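Long-range contacts in uncharacterized protein (Pyrococcus furiosus, PDB 4XM2), which is uncharacterised but, as a zinc-binding member of the GlcNAc-PI de-N-acetylase family, probably removes acetyl groups from N-acetylated sugars: residues I35-H40 against I65-G70; D42-G47 against A188-H193; R110-P115 against E146-H151. All coordinates share one frame; numbering follows the deposited sequence.

Contact 1 (I35-H40 against I65-G70); sequences ICIEPH and ICMTDG. With ZN (zinc ion), chain J.
Ile65 lies between Cys36 and Glu38 and bonds to both through its backbone, the alternation expected of neighbouring parallel strands. Strands 33-38 and 61-68 are the two arms of a beta-alpha-beta crossover through helix 43-57, at the heart of the Rossmann-like parallel sheet of this family. Ile65 N reaches Cys36 O at 3.0 Å, Glu38 N gives Ile65 O a nearly straight bond of 2.7 Å, and Met67 N continues the ladder to Glu38 O. The tight part lies here. On one face CD1 of Ile65 presses on CG2 of Ile35 at 3.5 Å, the two side chains crossing obliquely, whereas Ile37 and Ile65 run side by side. Farther along that face CG2 of Ile37 meets SD of Met67 at 3.7 Å, under helix 149-164. On the other face Glu38 extends alongside Cys66, and its OE1 takes the N-H of Cys44 on helix 43-57.

Beyond Pro39 the segments draw apart, with CA of His40 and CA of Thr68 separated by 5.3 Å, and the ND1 side of the His40 ring faces a zinc ion that carries two waters. Thr68 spans this looser end. With chi1 at 71°, OG1 sits between its own backbone N and carbonyl carbon, where it can donate to Pro39 O in the carbonyl plane while lying beside the His40 ring. A valine in place of Thr68 would probably cost Pro39 O its short hydroxyl bond, leaving between the two segments the weak one from Thr68 N, and the turn into His40 less firmly set. His40 NE2 is held by Asp150 OD2, while its other ring nitrogen, ND1, binds the zinc at 2.2 Å.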
loop_
_atom_site.group_PDB
_atom_site.type_symbol
_atom_site.label_atom_id
_atom_site.label_comp_id
_atom_site.label_asym_id
_atom_site.label_seq_id
_atom_site.Cartn_x
_atom_site.Cartn_y
_atom_site.Cartn_z
ATOM N N ILE D 35 20.424 -4.743 22.352
ATOM C CA ILE D 35 19.464 -5.396 21.486
ATOM C C ILE D 35 20.105 -5.906 20.204
ATOM O O ILE D 35 20.818 -5.177 19.502
ATOM C CB ILE D 35 18.254 -4.516 21.233
ATOM C CG1 ILE D 35 17.593 -4.193 22.590
ATOM C CG2 ILE D 35 17.283 -5.235 20.281
ATOM C CD1 ILE D 35 16.323 -3.292 22.523
ATOM N N CYS D 36 19.884 -7.201 19.970
ATOM C CA CYS D 36 20.230 -7.852 18.743
ATOM C C CYS D 36 18.957 -8.040 17.908
ATOM O O CYS D 36 18.097 -8.817 18.264
ATOM C CB CYS D 36 20.950 -9.179 19.050
ATOM S SG CYS D 36 22.487 -8.942 20.103
ATOM N N ILE D 37 18.829 -7.290 16.813
ATOM C CA ILE D 37 17.648 -7.390 15.920
ATOM C C ILE D 37 17.951 -8.420 14.829
ATOM O O ILE D 37 18.938 -8.251 14.141
ATOM C CB ILE D 37 17.334 -5.988 15.292
ATOM C CG1 ILE D 37 16.985 -5.007 16.421
ATOM C CG2 ILE D 37 16.249 -6.089 14.320
ATOM C CD1 ILE D 37 16.807 -3.557 16.042
ATOM N N GLU D 38 17.160 -9.498 14.705
ATOM C CA GLU D 38 17.379 -10.484 13.662
ATOM C C GLU D 38 16.208 -10.567 12.696
ATOM O O GLU D 38 15.055 -10.394 13.115
ATOM C CB GLU D 38 17.718 -11.893 14.211
ATOM C CG GLU D 38 16.726 -12.447 15.196
ATOM C CD GLU D 38 17.049 -13.867 15.631
ATOM O OE1 GLU D 38 18.161 -14.350 15.338
ATOM O OE2 GLU D 38 16.180 -14.512 16.258
ATOM N N PRO D 39 16.482 -10.811 11.402
ATOM C CA PRO D 39 15.368 -10.959 10.396
ATOM C C PRO D 39 14.574 -12.248 10.557
ATOM O O PRO D 39 13.356 -12.246 10.365
ATOM C CB PRO D 39 16.089 -10.969 9.061
ATOM C CG PRO D 39 17.504 -10.359 9.369
ATOM C CD PRO D 39 17.814 -10.685 10.773
ATOM N N HIS D 40 15.265 -13.343 10.894
ATOM C CA HIS D 40 14.630 -14.661 11.074
ATOM C C HIS D 40 15.170 -15.295 12.344
ATOM O O HIS D 40 16.189 -14.855 12.838
ATOM C CB HIS D 40 14.957 -15.601 9.900
ATOM C CG HIS D 40 14.562 -15.053 8.574
ATOM N ND1 HIS D 40 15.482 -14.564 7.674
ATOM C CD2 HIS D 40 13.335 -14.821 8.031
ATOM C CE1 HIS D 40 14.840 -14.098 6.610
ATOM N NE2 HIS D 40 13.537 -14.230 6.811
ATOM N N ILE D 65 15.323 -9.101 19.303
ATOM C CA ILE D 65 14.040 -8.876 18.583
ATOM C C ILE D 65 14.151 -9.729 17.285
ATOM O O ILE D 65 15.105 -9.585 16.509
ATOM C CB ILE D 65 13.758 -7.397 18.194
ATOM C CG1 ILE D 65 13.653 -6.503 19.403
ATOM C CG2 ILE D 65 12.446 -7.302 17.325
ATOM C CD1 ILE D 65 13.955 -5.024 19.111
ATOM N N CYS D 66 13.218 -10.632 17.086
ATOM C CA CYS D 66 13.145 -11.407 15.875
ATOM C C CYS D 66 12.002 -10.868 14.972
ATOM O O CYS D 66 10.842 -10.864 15.379
ATOM C CB CYS D 66 12.926 -12.880 16.181
ATOM S SG CYS D 66 13.169 -13.782 14.628
ATOM N N MET D 67 12.373 -10.352 13.802
ATOM C CA MET D 67 11.451 -9.589 12.886
ATOM C C MET D 67 10.360 -10.460 12.348
ATOM O O MET D 67 9.198 -10.051 12.358
ATOM C CB MET D 67 12.194 -8.955 11.713
ATOM C CG MET D 67 13.267 -7.976 12.151
ATOM S SD MET D 67 12.725 -6.629 13.205
ATOM C CE MET D 67 11.452 -5.776 12.234
ATOM N N THR D 68 10.726 -11.680 11.972
ATOM C CA THR D 68 9.778 -12.620 11.390
ATOM C C THR D 68 9.610 -13.936 12.137
ATOM O O THR D 68 10.312 -14.244 13.113
ATOM C CB THR D 68 10.064 -12.907 9.861
ATOM O OG1 THR D 68 11.254 -13.679 9.698
ATOM C CG2 THR D 68 10.158 -11.588 9.026
ATOM N N ASP D 69 8.670 -14.742 11.654
ATOM C CA ASP D 69 8.389 -16.033 12.247
ATOM C C ASP D 69 9.099 -17.162 11.529
ATOM O O ASP D 69 9.036 -18.315 11.995
ATOM C CB ASP D 69 6.904 -16.284 12.204
ATOM C CG ASP D 69 6.341 -16.241 10.781
ATOM O OD1 ASP D 69 7.119 -16.357 9.769
ATOM O OD2 ASP D 69 5.094 -16.175 10.689
ATOM N N GLY D 70 9.742 -16.876 10.390
ATOM C CA GLY D 70 10.537 -17.925 9.683
ATOM C C GLY D 70 9.675 -19.000 9.070
ATOM O O GLY D 70 10.135 -20.089 8.767
HETATM ZN ZN ZN J . 17.655 -14.724 7.764
HETATM O O HOH W 1 18.144 -16.957 8.326
HETATM O O HOH W 2 17.683 -16.158 6.214
#

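Contact 2 (D42-G47 against A188-H193); sequences DDCAIG and ALYYTH. With ZN (zinc ion), chain J.
Tyr191 and Asp43 carry the polar link: the phenol OH donates to Asp43 OD1 at 2.8 Å, on the lone pair facing away from the other oxygen. Ring and carboxylate planes stand 80° apart, the two side chains crossing at about a right angle, while Asp43 OD2 binds the zinc ion at 2.4 Å. A metal-bound water donates to the same Asp43 OD1 and also to Asp42 OD1 at 2.7 Å, tying both acids to the site. Tyr190 OH makes a separate hydrogen bond to Ile37 O on strand 33-38. These aspartates close the His-Pro-Asp-Asp signature of the family, set where strand 33-38 gives way to helix 43-57; the partner tyrosines follow at the end of strand 186-190.

Apolar contacts flank the ring. CG2 of Ile46 approaches the Tyr191 ring at its edge, in plane, 3.3 Å from the OH, and Ile260 of a third subunit packs on both residues. Gly47, with no side chain, lets the rings come close: its CA lies 3.6 Å from Tyr191 CE1 and 3.8 Å from Tyr190 CD2. CD2 of Tyr190 also sits over one face of the Tyr191 ring, offset toward the rim.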
loop_
_atom_site.group_PDB
_atom_site.type_symbol
_atom_site.label_atom_id
_atom_site.label_comp_id
_atom_site.label_asym_id
_atom_site.label_seq_id
_atom_site.Cartn_x
_atom_site.Cartn_y
_atom_site.Cartn_z
ATOM N N ASP D 42 17.444 -17.607 13.971
ATOM C CA ASP D 42 18.764 -18.133 13.618
ATOM C C ASP D 42 19.763 -17.092 13.154
ATOM O O ASP D 42 20.953 -17.388 13.110
ATOM C CB ASP D 42 18.724 -19.374 12.679
ATOM C CG ASP D 42 18.594 -19.017 11.145
ATOM O OD1 ASP D 42 18.767 -17.847 10.747
ATOM O OD2 ASP D 42 18.326 -19.959 10.338
ATOM N N ASP D 43 19.340 -15.860 12.865
ATOM C CA ASP D 43 20.352 -14.908 12.356
ATOM C C ASP D 43 21.302 -14.355 13.387
ATOM O O ASP D 43 22.498 -14.282 13.117
ATOM C CB ASP D 43 19.777 -13.785 11.497
ATOM C CG ASP D 43 19.232 -14.307 10.223
ATOM O OD1 ASP D 43 20.036 -14.760 9.388
ATOM O OD2 ASP D 43 17.989 -14.295 10.086
ATOM N N CYS D 44 20.786 -13.993 14.559
ATOM C CA CYS D 44 21.650 -13.567 15.666
ATOM C C CYS D 44 22.810 -14.558 15.948
ATOM O O CYS D 44 23.989 -14.183 16.027
ATOM C CB CYS D 44 20.815 -13.279 16.924
ATOM S SG CYS D 44 20.055 -11.657 16.825
ATOM N N ALA D 45 22.452 -15.814 16.030
ATOM C CA ALA D 45 23.379 -16.902 16.250
ATOM C C ALA D 45 24.383 -17.122 15.109
ATOM O O ALA D 45 25.531 -17.426 15.387
ATOM C CB ALA D 45 22.604 -18.179 16.533
ATOM N N ILE D 46 23.963 -16.966 13.854
ATOM C CA ILE D 46 24.817 -17.181 12.676
ATOM C C ILE D 46 25.734 -15.991 12.476
ATOM O O ILE D 46 26.932 -16.151 12.157
ATOM C CB ILE D 46 23.975 -17.397 11.370
ATOM C CG1 ILE D 46 23.291 -18.736 11.395
ATOM C CG2 ILE D 46 24.824 -17.252 10.100
ATOM C CD1 ILE D 46 22.329 -18.889 10.293
ATOM N N GLY D 47 25.186 -14.793 12.659
ATOM C CA GLY D 47 25.921 -13.555 12.365
ATOM C C GLY D 47 26.779 -13.104 13.517
ATOM O O GLY D 47 27.854 -12.519 13.310
ATOM N N ALA D 188 25.897 -1.333 16.102
ATOM C CA ALA D 188 26.885 -2.123 15.341
ATOM C C ALA D 188 26.209 -3.048 14.295
ATOM O O ALA D 188 25.306 -3.852 14.615
ATOM C CB ALA D 188 27.801 -2.959 16.277
ATOM N N LEU D 189 26.677 -2.972 13.054
ATOM C CA LEU D 189 26.075 -3.793 11.971
ATOM C C LEU D 189 26.874 -5.073 11.775
ATOM O O LEU D 189 28.101 -5.055 11.603
ATOM C CB LEU D 189 26.001 -2.981 10.667
ATOM C CG LEU D 189 25.335 -1.611 10.646
ATOM C CD1 LEU D 189 25.466 -0.951 9.329
ATOM C CD2 LEU D 189 23.819 -1.715 10.967
ATOM N N TYR D 190 26.196 -6.195 11.815
ATOM C CA TYR D 190 26.836 -7.452 11.522
ATOM C C TYR D 190 26.395 -7.959 10.168
ATOM O O TYR D 190 25.550 -7.344 9.527
ATOM C CB TYR D 190 26.523 -8.482 12.613
ATOM C CG TYR D 190 25.081 -8.865 12.753
ATOM C CD1 TYR D 190 24.217 -8.135 13.562
ATOM C CD2 TYR D 190 24.570 -9.987 12.070
ATOM C CE1 TYR D 190 22.875 -8.546 13.704
ATOM C CE2 TYR D 190 23.240 -10.380 12.202
ATOM C CZ TYR D 190 22.399 -9.651 13.029
ATOM O OH TYR D 190 21.078 -10.041 13.122
ATOM N N TYR D 191 26.936 -9.095 9.747
ATOM C CA TYR D 191 26.799 -9.532 8.354
ATOM C C TYR D 191 27.242 -8.364 7.470
ATOM O O TYR D 191 26.452 -7.876 6.674
ATOM C CB TYR D 191 25.335 -9.834 7.959
ATOM C CG TYR D 191 24.687 -11.086 8.427
ATOM C CD1 TYR D 191 25.392 -12.260 8.564
ATOM C CD2 TYR D 191 23.334 -11.116 8.681
ATOM C CE1 TYR D 191 24.779 -13.430 8.932
ATOM C CE2 TYR D 191 22.717 -12.301 9.078
ATOM C CZ TYR D 191 23.448 -13.442 9.233
ATOM O OH TYR D 191 22.812 -14.635 9.622
ATOM N N THR D 192 28.479 -7.921 7.603
ATOM C CA THR D 192 28.909 -6.738 6.879
ATOM C C THR D 192 30.147 -7.083 6.080
ATOM O O THR D 192 30.939 -7.936 6.513
ATOM C CB THR D 192 29.195 -5.599 7.873
ATOM O OG1 THR D 192 29.705 -4.440 7.193
ATOM C CG2 THR D 192 30.180 -6.045 8.961
ATOM N N HIS D 193 30.330 -6.451 4.920
ATOM C CA HIS D 193 31.531 -6.714 4.160
ATOM C C HIS D 193 32.588 -5.646 4.438
ATOM O O HIS D 193 33.724 -5.798 3.984
ATOM C CB HIS D 193 31.263 -6.839 2.651
ATOM C CG HIS D 193 31.120 -5.528 1.952
ATOM N ND1 HIS D 193 30.197 -4.577 2.344
ATOM C CD2 HIS D 193 31.768 -5.007 0.878
ATOM C CE1 HIS D 193 30.287 -3.516 1.551
ATOM N NE2 HIS D 193 31.228 -3.752 0.647
HETATM ZN ZN ZN J . 17.655 -14.724 7.764
HETATM O O HOH W 1 18.144 -16.957 8.326
HETATM O O HOH W 2 17.683 -16.158 6.214
#

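Contact 3 (R110-P115 against E146-H151); sequences RDTELP and ESHPDH. With ZN (zinc ion), chain J.
Asp150 OD2 is gripped by three donors: Thr112 N at 2.6 Å, His40 NE2, and more weakly His148 NE2 at 3.1 Å. The Thr112 amide uses the syn lone pair of OD2. The other oxygen, OD1, is met on its syn side by Leu114 N at 3.3 Å, a longer bond that arrives 29° out of the carboxylate plane. A water completes the grip, giving one hydrogen to Asp150 OD1 at 2.7 Å and the other to Leu114 O. One carboxylate thus binds two amides two residues apart in the loop 110-115, which fixes its rotation.

The loop is shaped to offer these amides. Arg110 to Glu113 form a type II beta turn closed by Glu113 N on Arg110 O, with Thr112 in its positive-phi position. There Thr112 OG1 bonds back to Asp111 O at 2.6 Å, within the carbonyl plane and on a lone pair, and its CG2 lies 4.0 Å from His148 NE2. CB of Leu114 rests against Asp150 OD1, and the Leu114 side chain, with chi1 168° and chi2 78°, brings CD2 to 3.8 Å from Asp150 O. A second acid, Asp111, brings OD1 to 3.5 Å from Asp150 OD2; two acceptors this close would be expected to repel, and the donors round Asp150 probably offset the strain, while Asp111 OD2 takes the N-H of Met72.

Asp150 is the second residue of helix 149-164, whose N-cap is His148, its own N held by Glu146 OE1. Next along this helix His151 binds the zinc through NE2, together with His40 and Asp43. An aspartate behind a metal-binding histidine, in the order Asp150, His40, zinc, is a classic second-shell arrangement, here set in the His-Pro-Asp-His motif of the mononuclear zinc site found in LmbE-like deacetylases.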
loop_
_atom_site.group_PDB
_atom_site.type_symbol
_atom_site.label_atom_id
_atom_site.label_comp_id
_atom_site.label_asym_id
_atom_site.label_seq_id
_atom_site.Cartn_x
_atom_site.Cartn_y
_atom_site.Cartn_z
ATOM N N ARG D 110 5.138 -12.288 8.812
ATOM C CA ARG D 110 5.444 -13.542 8.115
ATOM C C ARG D 110 6.733 -13.395 7.310
ATOM O O ARG D 110 6.976 -12.344 6.648
ATOM C CB ARG D 110 4.251 -13.994 7.244
ATOM C CG ARG D 110 4.464 -15.331 6.548
ATOM C CD ARG D 110 3.196 -15.846 5.888
ATOM N NE ARG D 110 2.137 -16.068 6.885
ATOM C CZ ARG D 110 0.906 -16.423 6.572
ATOM N NH1 ARG D 110 0.615 -16.638 5.299
ATOM N NH2 ARG D 110 -0.015 -16.617 7.521
ATOM N N ASP D 111 7.582 -14.405 7.444
ATOM C CA ASP D 111 8.807 -14.662 6.662
ATOM C C ASP D 111 8.560 -14.387 5.151
ATOM O O ASP D 111 7.589 -14.894 4.558
ATOM C CB ASP D 111 9.152 -16.152 6.953
ATOM C CG ASP D 111 10.481 -16.625 6.365
ATOM O OD1 ASP D 111 11.300 -15.841 5.795
ATOM O OD2 ASP D 111 10.712 -17.843 6.487
ATOM N N THR D 112 9.450 -13.617 4.541
ATOM C CA THR D 112 9.340 -13.101 3.165
ATOM C C THR D 112 8.310 -11.978 2.960
ATOM O O THR D 112 8.144 -11.543 1.839
ATOM C CB THR D 112 9.138 -14.176 2.054
ATOM O OG1 THR D 112 7.771 -14.608 1.976
ATOM C CG2 THR D 112 10.117 -15.381 2.239
ATOM N N GLU D 113 7.659 -11.500 4.043
ATOM C CA GLU D 113 6.565 -10.515 3.961
ATOM C C GLU D 113 6.779 -9.419 4.973
ATOM O O GLU D 113 5.892 -8.685 5.305
ATOM C CB GLU D 113 5.183 -11.195 4.141
ATOM C CG GLU D 113 4.886 -12.236 3.111
ATOM C CD GLU D 113 3.537 -12.933 3.275
ATOM O OE1 GLU D 113 2.759 -12.634 4.214
ATOM O OE2 GLU D 113 3.270 -13.846 2.479
ATOM N N LEU D 114 7.985 -9.272 5.459
ATOM C CA LEU D 114 8.237 -8.197 6.408
ATOM C C LEU D 114 8.137 -6.827 5.721
ATOM O O LEU D 114 8.844 -6.568 4.767
ATOM C CB LEU D 114 9.616 -8.351 7.039
ATOM C CG LEU D 114 9.980 -7.058 7.791
ATOM C CD1 LEU D 114 9.253 -7.042 9.095
ATOM C CD2 LEU D 114 11.511 -6.990 7.961
ATOM N N PRO D 115 7.243 -5.963 6.209
ATOM C CA PRO D 115 6.982 -4.701 5.520
ATOM C C PRO D 115 8.112 -3.743 5.670
ATOM O O PRO D 115 8.886 -3.820 6.689
ATOM C CB PRO D 115 5.791 -4.149 6.278
ATOM C CG PRO D 115 4.984 -5.406 6.641
ATOM C CD PRO D 115 6.119 -6.371 7.088
ATOM N N GLU D 146 23.070 -9.050 -1.281
ATOM C CA GLU D 146 22.087 -9.556 -0.317
ATOM C C GLU D 146 20.717 -9.550 -0.986
ATOM O O GLU D 146 20.166 -8.502 -1.365
ATOM C CB GLU D 146 22.059 -8.658 0.908
ATOM C CG GLU D 146 21.047 -9.129 1.989
ATOM C CD GLU D 146 21.044 -10.619 2.220
ATOM O OE1 GLU D 146 20.102 -11.311 1.766
ATOM O OE2 GLU D 146 21.985 -11.113 2.885
ATOM N N SER D 147 20.165 -10.727 -1.113
ATOM C CA SER D 147 18.988 -10.924 -1.899
ATOM C C SER D 147 17.765 -11.172 -1.071
ATOM O O SER D 147 16.691 -11.334 -1.630
ATOM C CB SER D 147 19.214 -12.129 -2.841
ATOM O OG SER D 147 20.090 -11.657 -3.854
ATOM N N HIS D 148 17.890 -11.226 0.247
ATOM C CA HIS D 148 16.659 -11.356 1.020
ATOM C C HIS D 148 16.069 -10.012 1.429
ATOM O O HIS D 148 16.628 -9.346 2.301
ATOM C CB HIS D 148 16.832 -12.228 2.269
ATOM C CG HIS D 148 15.569 -12.906 2.686
ATOM N ND1 HIS D 148 15.467 -14.280 2.813
ATOM C CD2 HIS D 148 14.323 -12.416 2.913
ATOM C CE1 HIS D 148 14.224 -14.601 3.145
ATOM N NE2 HIS D 148 13.504 -13.489 3.194
ATOM N N PRO D 149 14.866 -9.659 0.908
ATOM C CA PRO D 149 14.282 -8.358 1.294
ATOM C C PRO D 149 14.129 -8.185 2.792
ATOM O O PRO D 149 14.357 -7.079 3.267
ATOM C CB PRO D 149 12.895 -8.346 0.615
ATOM C CG PRO D 149 12.610 -9.746 0.339
ATOM C CD PRO D 149 13.954 -10.385 0.014
ATOM N N ASP D 150 13.728 -9.249 3.504
ATOM C CA ASP D 150 13.596 -9.244 4.969
ATOM C C ASP D 150 14.905 -8.813 5.646
ATOM O O ASP D 150 14.870 -8.190 6.710
ATOM C CB ASP D 150 13.279 -10.660 5.529
ATOM C CG ASP D 150 11.842 -11.168 5.220
ATOM O OD1 ASP D 150 10.972 -10.386 4.826
ATOM O OD2 ASP D 150 11.571 -12.404 5.396
ATOM N N HIS D 151 16.053 -9.136 5.033
ATOM C CA HIS D 151 17.366 -8.787 5.594
ATOM C C HIS D 151 17.663 -7.350 5.344
ATOM O O HIS D 151 17.955 -6.578 6.250
ATOM C CB HIS D 151 18.496 -9.660 4.981
ATOM C CG HIS D 151 18.700 -10.940 5.708
ATOM N ND1 HIS D 151 19.902 -11.256 6.328
ATOM C CD2 HIS D 151 17.836 -11.953 5.999
ATOM C CE1 HIS D 151 19.764 -12.418 6.941
ATOM N NE2 HIS D 151 18.539 -12.870 6.747
HETATM ZN ZN ZN J . 17.655 -14.724 7.764
HETATM O O HOH W 3 10.476 -8.212 3.319
HETATM O O HOH W 1 18.144 -16.957 8.326
HETATM O O HOH W 2 17.683 -16.158 6.214
#

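From the N terminus, contact 1 comes first: strand 33-38 runs into helix 43-57, and its pairing with strand 61-68 closes the crossover loop. Contact 2 opens inside that loop, at residues 42-47, but finds its partner only at 188-193, so the two cross along the chain. Contact 3 opens after contact 1 has closed, in series with it, and is nested within the long loop that contact 2 closes. Contact 1 joins two inner strands of the sheet, contact 2 the start of helix 43-57 to the end of edge strand 186-190, and contact 3 the loop after strand 103-109 to the start of helix 149-164. Each supplies one zinc ligand, and all meet round the same two waters.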